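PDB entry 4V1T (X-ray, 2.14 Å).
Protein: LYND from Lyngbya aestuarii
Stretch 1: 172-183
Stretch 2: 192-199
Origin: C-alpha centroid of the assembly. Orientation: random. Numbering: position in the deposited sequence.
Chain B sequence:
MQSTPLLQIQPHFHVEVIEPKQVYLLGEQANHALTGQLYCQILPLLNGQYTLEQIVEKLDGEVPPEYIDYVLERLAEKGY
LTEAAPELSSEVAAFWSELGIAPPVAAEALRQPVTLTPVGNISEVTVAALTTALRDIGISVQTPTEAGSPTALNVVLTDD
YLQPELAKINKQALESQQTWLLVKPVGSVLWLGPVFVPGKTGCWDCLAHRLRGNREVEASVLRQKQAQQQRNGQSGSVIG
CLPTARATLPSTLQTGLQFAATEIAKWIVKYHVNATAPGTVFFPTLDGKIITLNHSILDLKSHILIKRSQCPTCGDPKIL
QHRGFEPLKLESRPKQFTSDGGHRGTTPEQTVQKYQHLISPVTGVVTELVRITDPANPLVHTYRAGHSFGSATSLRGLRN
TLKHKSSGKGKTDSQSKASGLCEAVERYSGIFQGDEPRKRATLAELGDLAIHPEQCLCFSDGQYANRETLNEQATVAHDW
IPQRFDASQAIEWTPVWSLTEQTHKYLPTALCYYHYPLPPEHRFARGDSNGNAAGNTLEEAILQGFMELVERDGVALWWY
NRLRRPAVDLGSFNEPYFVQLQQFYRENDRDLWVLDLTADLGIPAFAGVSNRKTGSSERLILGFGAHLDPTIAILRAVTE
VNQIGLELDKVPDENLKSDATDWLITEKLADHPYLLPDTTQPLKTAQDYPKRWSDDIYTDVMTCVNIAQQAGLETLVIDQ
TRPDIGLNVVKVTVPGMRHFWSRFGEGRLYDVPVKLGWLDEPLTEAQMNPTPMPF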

ATOM      1  N   GLN B 172      -8.716   8.864 -36.656  1.00 54.06           N
ATOM      2  CA  GLN B 172      -8.332  10.141 -37.234  1.00 62.37           C
ATOM      3  C   GLN B 172      -7.174  10.747 -36.464  1.00 56.80           C
ATOM      4  O   GLN B 172      -6.269  11.312 -37.060  1.00 59.78           O
ATOM      5  CB  GLN B 172      -9.513  11.112 -37.233  1.00 59.28           C
ATOM      6  CG  GLN B 172     -10.620  10.745 -38.204  1.00 81.25           C
ATOM      7  CD  GLN B 172     -11.752  11.755 -38.197  1.00 95.85           C
ATOM      8  OE1 GLN B 172     -11.967  12.455 -37.209  1.00110.24           O
ATOM      9  NE2 GLN B 172     -12.479  11.841 -39.304  1.00 96.49           N
ATOM     10  N   ALA B 173      -7.222  10.631 -35.138  1.00 62.94           N
ATOM     11  CA  ALA B 173      -6.191  11.209 -34.279  1.00 49.87           C
ATOM     12  C   ALA B 173      -4.832  10.569 -34.545  1.00 51.48           C
ATOM     13  O   ALA B 173      -3.814  11.245 -34.545  1.00 60.04           O
ATOM     14  CB  ALA B 173      -6.576  11.055 -32.817  1.00 48.43           C
ATOM     15  N   LEU B 174      -4.824   9.262 -34.781  1.00 48.08           N
ATOM     16  CA  LEU B 174      -3.582   8.554 -35.057  1.00 58.12           C
ATOM     17  C   LEU B 174      -2.999   8.935 -36.416  1.00 61.72           C
ATOM     18  O   LEU B 174      -1.779   9.043 -36.565  1.00 58.80           O
ATOM     19  CB  LEU B 174      -3.802   7.044 -34.989  1.00 56.06           C
ATOM     20  CG  LEU B 174      -4.016   6.454 -33.591  1.00 47.27           C
ATOM     21  CD1 LEU B 174      -4.352   4.975 -33.702  1.00 51.92           C
ATOM     22  CD2 LEU B 174      -2.801   6.647 -32.703  1.00 53.57           C
ATOM     23  N   GLU B 175      -3.872   9.141 -37.399  1.00 58.85           N
ATOM     24  CA  GLU B 175      -3.442   9.551 -38.735  1.00 64.21           C
ATOM     25  C   GLU B 175      -3.085  11.032 -38.772  1.00 61.42           C
ATOM     26  O   GLU B 175      -2.133  11.430 -39.431  1.00 63.59           O
ATOM     27  CB  GLU B 175      -4.532   9.246 -39.760  1.00 74.42           C
ATOM     28  CG  GLU B 175      -4.796   7.756 -39.935  1.00 88.16           C
ATOM     29  CD  GLU B 175      -6.012   7.457 -40.804  1.00103.94           C
ATOM     30  OE1 GLU B 175      -6.773   8.396 -41.131  1.00129.15           O
ATOM     31  OE2 GLU B 175      -6.219   6.273 -41.149  1.00 81.35           O
ATOM     32  N   SER B 176      -3.848  11.838 -38.047  1.00 62.80           N
ATOM     33  CA  SER B 176      -3.627  13.275 -37.993  1.00 65.56           C
ATOM     34  C   SER B 176      -2.550  13.660 -36.973  1.00 58.08           C
ATOM     35  O   SER B 176      -2.135  14.816 -36.914  1.00 55.27           O
ATOM     36  CB  SER B 176      -4.943  13.976 -37.651  1.00 71.40           C
ATOM     37  OG  SER B 176      -4.874  15.357 -37.932  1.00 97.33           O
ATOM     38  N   GLN B 177      -2.099  12.687 -36.187  1.00 62.87           N
ATOM     39  CA  GLN B 177      -1.201  12.941 -35.063  1.00 59.18           C
ATOM     40  C   GLN B 177      -1.794  14.000 -34.129  1.00 55.53           C
ATOM     41  O   GLN B 177      -1.093  14.872 -33.619  1.00 49.70           O
ATOM     42  CB  GLN B 177       0.195  13.339 -35.558  1.00 65.04           C
ATOM     43  CG  GLN B 177       1.100  12.135 -35.788  1.00 76.60           C
ATOM     44  CD  GLN B 177       2.323  12.453 -36.632  1.00 78.52           C
ATOM     45  OE1 GLN B 177       2.781  11.620 -37.414  1.00 97.19           O
ATOM     46  NE2 GLN B 177       2.864  13.654 -36.474  1.00 65.97           N
ATOM     47  N   GLN B 178      -3.100  13.896 -33.904  1.00 46.36           N
ATOM     48  CA  GLN B 178      -3.827  14.802 -33.016  1.00 51.04           C
ATOM     49  C   GLN B 178      -3.832  14.269 -31.589  1.00 47.41           C
ATOM     50  O   GLN B 178      -4.222  13.130 -31.342  1.00 49.83           O
ATOM     51  CB  GLN B 178      -5.265  14.993 -33.519  1.00 56.93           C
ATOM     52  CG  GLN B 178      -6.162  15.842 -32.623  1.00 53.78           C
ATOM     53  CD  GLN B 178      -5.802  17.310 -32.642  1.00 52.31           C
ATOM     54  OE1 GLN B 178      -5.750  17.930 -33.695  1.00 65.93           O
ATOM     55  NE2 GLN B 178      -5.554  17.877 -31.467  1.00 51.45           N
ATOM     56  N   THR B 179      -3.398  15.099 -30.651  1.00 46.48           N
ATOM     57  CA  THR B 179      -3.470  14.756 -29.248  1.00 43.75           C
ATOM     58  C   THR B 179      -4.871  15.113 -28.737  1.00 41.03           C
ATOM     59  O   THR B 179      -5.379  16.192 -29.013  1.00 35.64           O
ATOM     60  CB  THR B 179      -2.395  15.495 -28.427  1.00 42.12           C
ATOM     61  OG1 THR B 179      -1.101  15.007 -28.784  1.00 42.22           O
ATOM     62  CG2 THR B 179      -2.599  15.285 -26.939  1.00 39.22           C
ATOM     63  N   TRP B 180      -5.492  14.205 -27.996  1.00 40.00           N
ATOM     64  CA  TRP B 180      -6.840  14.439 -27.513  1.00 39.20           C
ATOM     65  C   TRP B 180      -7.047  13.891 -26.110  1.00 43.34           C
ATOM     66  O   TRP B 180      -6.297  13.024 -25.656  1.00 34.65           O
ATOM     67  CB  TRP B 180      -7.867  13.841 -28.477  1.00 40.01           C
ATOM     68  CG  TRP B 180      -7.690  12.371 -28.769  1.00 45.87           C
ATOM     69  CD1 TRP B 180      -6.634  11.785 -29.405  1.00 43.80           C
ATOM     70  CD2 TRP B 180      -8.619  11.311 -28.477  1.00 42.60           C
ATOM     71  NE1 TRP B 180      -6.835  10.426 -29.505  1.00 40.62           N
ATOM     72  CE2 TRP B 180      -8.046  10.113 -28.948  1.00 43.34           C
ATOM     73  CE3 TRP B 180      -9.873  11.260 -27.856  1.00 47.35           C
ATOM     74  CZ2 TRP B 180      -8.680   8.878 -28.814  1.00 52.21           C
ATOM     75  CZ3 TRP B 180     -10.503  10.030 -27.722  1.00 48.57           C
ATOM     76  CH2 TRP B 180      -9.906   8.859 -28.201  1.00 50.91           C
ATOM     77  N   LEU B 181      -8.076  14.414 -25.439  1.00 41.42           N
ATOM     78  CA  LEU B 181      -8.407  14.052 -24.067  1.00 49.42           C
ATOM     79  C   LEU B 181      -9.818  13.471 -23.980  1.00 52.68           C
ATOM     80  O   LEU B 181     -10.736  13.943 -24.649  1.00 39.00           O
ATOM     81  CB  LEU B 181      -8.298  15.278 -23.155  1.00 50.18           C
ATOM     82  CG  LEU B 181      -8.942  15.179 -21.765  1.00 40.84           C
ATOM     83  CD1 LEU B 181      -8.220  14.172 -20.902  1.00 41.93           C
ATOM     84  CD2 LEU B 181      -8.950  16.530 -21.078  1.00 40.92           C
ATOM     85  N   LEU B 182      -9.982  12.442 -23.153  1.00 37.63           N
ATOM     86  CA  LEU B 182     -11.288  11.866 -22.892  1.00 45.24           C
ATOM     87  C   LEU B 182     -11.740  12.242 -21.494  1.00 49.83           C
ATOM     88  O   LEU B 182     -10.944  12.282 -20.562  1.00 40.82           O
ATOM     89  CB  LEU B 182     -11.263  10.344 -23.033  1.00 43.26           C
ATOM     90  CG  LEU B 182     -12.025   9.694 -24.184  1.00 55.94           C
ATOM     91  CD1 LEU B 182     -11.963   8.182 -24.022  1.00 65.77           C
ATOM     92  CD2 LEU B 182     -13.466  10.165 -24.278  1.00 65.02           C
ATOM     93  N   VAL B 183     -13.027  12.519 -21.360  1.00 45.64           N
ATOM     94  CA  VAL B 183     -13.612  12.798 -20.063  1.00 45.93           C
ATOM     95  C   VAL B 183     -15.077  12.375 -20.039  1.00 45.16           C
ATOM     96  O   VAL B 183     -15.769  12.419 -21.056  1.00 44.17           O
ATOM     97  CB  VAL B 183     -13.501  14.291 -19.698  1.00 38.12           C
ATOM     98  CG1 VAL B 183     -14.288  15.138 -20.653  1.00 46.60           C
ATOM     99  CG2 VAL B 183     -13.976  14.534 -18.276  1.00 43.01           C
TER
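Stretch 2, residues 192-199: LGPVFVPG

The antiparallel pairing of stretch 2 with stretch 1 is interrupted by a β-bulge at G193 and P194, where the peptide bond joining these two residues is cis. The register shifts by one residue between L181 and V183: L181 lies opposite V195 (CA–CA 4.3 Å) and V183 opposite L192 (CA–CA 4.6 Å), so that L182 faces the bulge and bonds to both of its residues. L182 N donates to P194 O at 3.2 Å, and L182 O accepts from G193 N at 2.8 Å, the latter with a more bent N–H···O angle of 140°. G193 adopts phi/psi of 97/177, at which a CB would be jammed against the carbonyl oxygen of L192; the backbone here calls for glycine.

Apart from this irregularity, residues 192–196 form an extended strand running against strand 180–183, with their N-to-C directions at 163° and their axes approaching to 4.7 Å. Beyond the bulge, W180 and F196 form a hydrogen-bonded pair: W180 N donates to F196 O at 3.2 Å, and F196 N donates to W180 O at 2.7 Å. Weaker CA–H···O contacts supplement this ladder, with V195 CA 3.4 Å from W180 O, L181 CA 3.5 Å from P194 O, and T179 CA 3.3 Å from F196 O.

The same pair is joined through its side chains. On the sheet face that carries W180 and F196, the phenylalanine ring forms an offset stack with the six-membered ring of the indole, the centroids 4.2 Å apart and the planes inclined at 26°. The rings come close, with W180 CE2 3.3 Å from F196 CD2, and F196 CB lies over the face of the five-membered ring of W180, 3.7 Å from its centroid. L182 packs at the edge of the phenylalanine ring, with L182 CD1 4.0 Å from F196 CE2.

The face bearing L181, V183, L192 and V195 is aliphatic. L181 CD1 lies 4.0 Å from V195 CG2 and also reaches the bulge, 3.6 Å from G193 CA. V183 CG2 meets L192 CD1 at 4.0 Å. Just before the strand of stretch 1, T179 CG2 approaches V195 CG1 to 3.4 Å.

After F196 the chain of stretch 2 leaves the strand and passes over the turn that follows the helix of stretch 1. Here P198 points toward stretch 1 and has 102 Å² of its surface covered by it, the largest such area of any residue in the contact. P198 CG lies 3.4 Å from A173 O and 3.3 Å from Q178 O, while P198 CB rests 3.8 Å from L174 CD2. Q177, with positive phi, ends the helical conformation, and the turn is braced by a 2.8 Å hydrogen bond from Q178 N to A173 O. Altogether the two stretches bury 684 Å², counting both sides.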

ATOM      1  N   LEU B 192     -11.685  10.829 -15.896  1.00 41.53           N
ATOM      2  CA  LEU B 192     -10.906  11.945 -16.397  1.00 42.17           C
ATOM      3  C   LEU B 192      -9.599  11.414 -16.989  1.00 39.02           C
ATOM      4  O   LEU B 192      -8.800  10.797 -16.305  1.00 40.10           O
ATOM      5  CB  LEU B 192     -10.647  12.941 -15.263  1.00 45.20           C
ATOM      6  CG  LEU B 192      -9.763  14.144 -15.562  1.00 57.73           C
ATOM      7  CD1 LEU B 192     -10.344  15.009 -16.664  1.00 53.14           C
ATOM      8  CD2 LEU B 192      -9.549  14.965 -14.298  1.00 71.01           C
ATOM      9  N   GLY B 193      -9.397  11.657 -18.277  1.00 38.96           N
ATOM     10  CA  GLY B 193      -8.234  11.154 -18.981  1.00 34.05           C
ATOM     11  C   GLY B 193      -8.573   9.866 -19.709  1.00 33.18           C
ATOM     12  O   GLY B 193      -9.693   9.360 -19.599  1.00 38.41           O
ATOM     13  N   PRO B 194      -7.612   9.327 -20.457  1.00 36.27           N
ATOM     14  CA  PRO B 194      -6.279   9.907 -20.587  1.00 41.97           C
ATOM     15  C   PRO B 194      -6.185  10.993 -21.636  1.00 44.71           C
ATOM     16  O   PRO B 194      -7.143  11.243 -22.378  1.00 39.68           O
ATOM     17  CB  PRO B 194      -5.445   8.711 -21.013  1.00 38.21           C
ATOM     18  CG  PRO B 194      -6.370   7.947 -21.889  1.00 41.72           C
ATOM     19  CD  PRO B 194      -7.753   8.121 -21.293  1.00 42.45           C
ATOM     20  N   VAL B 195      -5.028  11.643 -21.670  1.00 50.75           N
ATOM     21  CA  VAL B 195      -4.589  12.363 -22.841  1.00 41.59           C
ATOM     22  C   VAL B 195      -3.906  11.343 -23.744  1.00 42.11           C
ATOM     23  O   VAL B 195      -2.904  10.744 -23.356  1.00 36.03           O
ATOM     24  CB  VAL B 195      -3.605  13.502 -22.497  1.00 41.74           C
ATOM     25  CG1 VAL B 195      -2.909  14.028 -23.751  1.00 47.70           C
ATOM     26  CG2 VAL B 195      -4.336  14.627 -21.785  1.00 36.01           C
ATOM     27  N   PHE B 196      -4.462  11.150 -24.936  1.00 37.33           N
ATOM     28  CA  PHE B 196      -3.867  10.288 -25.947  1.00 37.59           C
ATOM     29  C   PHE B 196      -2.877  11.083 -26.789  1.00 40.58           C
ATOM     30  O   PHE B 196      -3.250  12.064 -27.425  1.00 43.02           O
ATOM     31  CB  PHE B 196      -4.947   9.688 -26.858  1.00 41.60           C
ATOM     32  CG  PHE B 196      -5.961   8.842 -26.137  1.00 44.52           C
ATOM     33  CD1 PHE B 196      -5.670   7.538 -25.788  1.00 43.87           C
ATOM     34  CD2 PHE B 196      -7.207   9.354 -25.811  1.00 42.53           C
ATOM     35  CE1 PHE B 196      -6.600   6.757 -25.139  1.00 39.28           C
ATOM     36  CE2 PHE B 196      -8.155   8.569 -25.172  1.00 37.81           C
ATOM     37  CZ  PHE B 196      -7.851   7.273 -24.831  1.00 41.31           C
ATOM     38  N   VAL B 197      -1.626  10.647 -26.790  1.00 48.06           N
ATOM     39  CA  VAL B 197      -0.599  11.214 -27.663  1.00 49.38           C
ATOM     40  C   VAL B 197      -0.161  10.143 -28.674  1.00 45.32           C
ATOM     41  O   VAL B 197       0.591   9.236 -28.317  1.00 43.99           O
ATOM     42  CB  VAL B 197       0.629  11.707 -26.865  1.00 37.21           C
ATOM     43  CG1 VAL B 197       1.578  12.456 -27.789  1.00 44.62           C
ATOM     44  CG2 VAL B 197       0.207  12.614 -25.721  1.00 34.33           C
ATOM     45  N   PRO B 198      -0.649  10.231 -29.927  1.00 52.49           N
ATOM     46  CA  PRO B 198      -0.315   9.243 -30.963  1.00 56.55           C
ATOM     47  C   PRO B 198       1.181   9.028 -31.131  1.00 55.98           C
ATOM     48  O   PRO B 198       1.905   9.985 -31.367  1.00 55.09           O
ATOM     49  CB  PRO B 198      -0.908   9.858 -32.229  1.00 57.71           C
ATOM     50  CG  PRO B 198      -2.076  10.622 -31.743  1.00 51.76           C
ATOM     51  CD  PRO B 198      -1.663  11.186 -30.404  1.00 54.44           C
ATOM     52  N   GLY B 199       1.626   7.783 -30.986  1.00 64.73           N
ATOM     53  CA  GLY B 199       3.044   7.447 -31.073  1.00 63.89           C
ATOM     54  C   GLY B 199       3.734   7.301 -29.722  1.00 55.68           C
ATOM     55  O   GLY B 199       4.739   6.596 -29.606  1.00 59.04           O
TER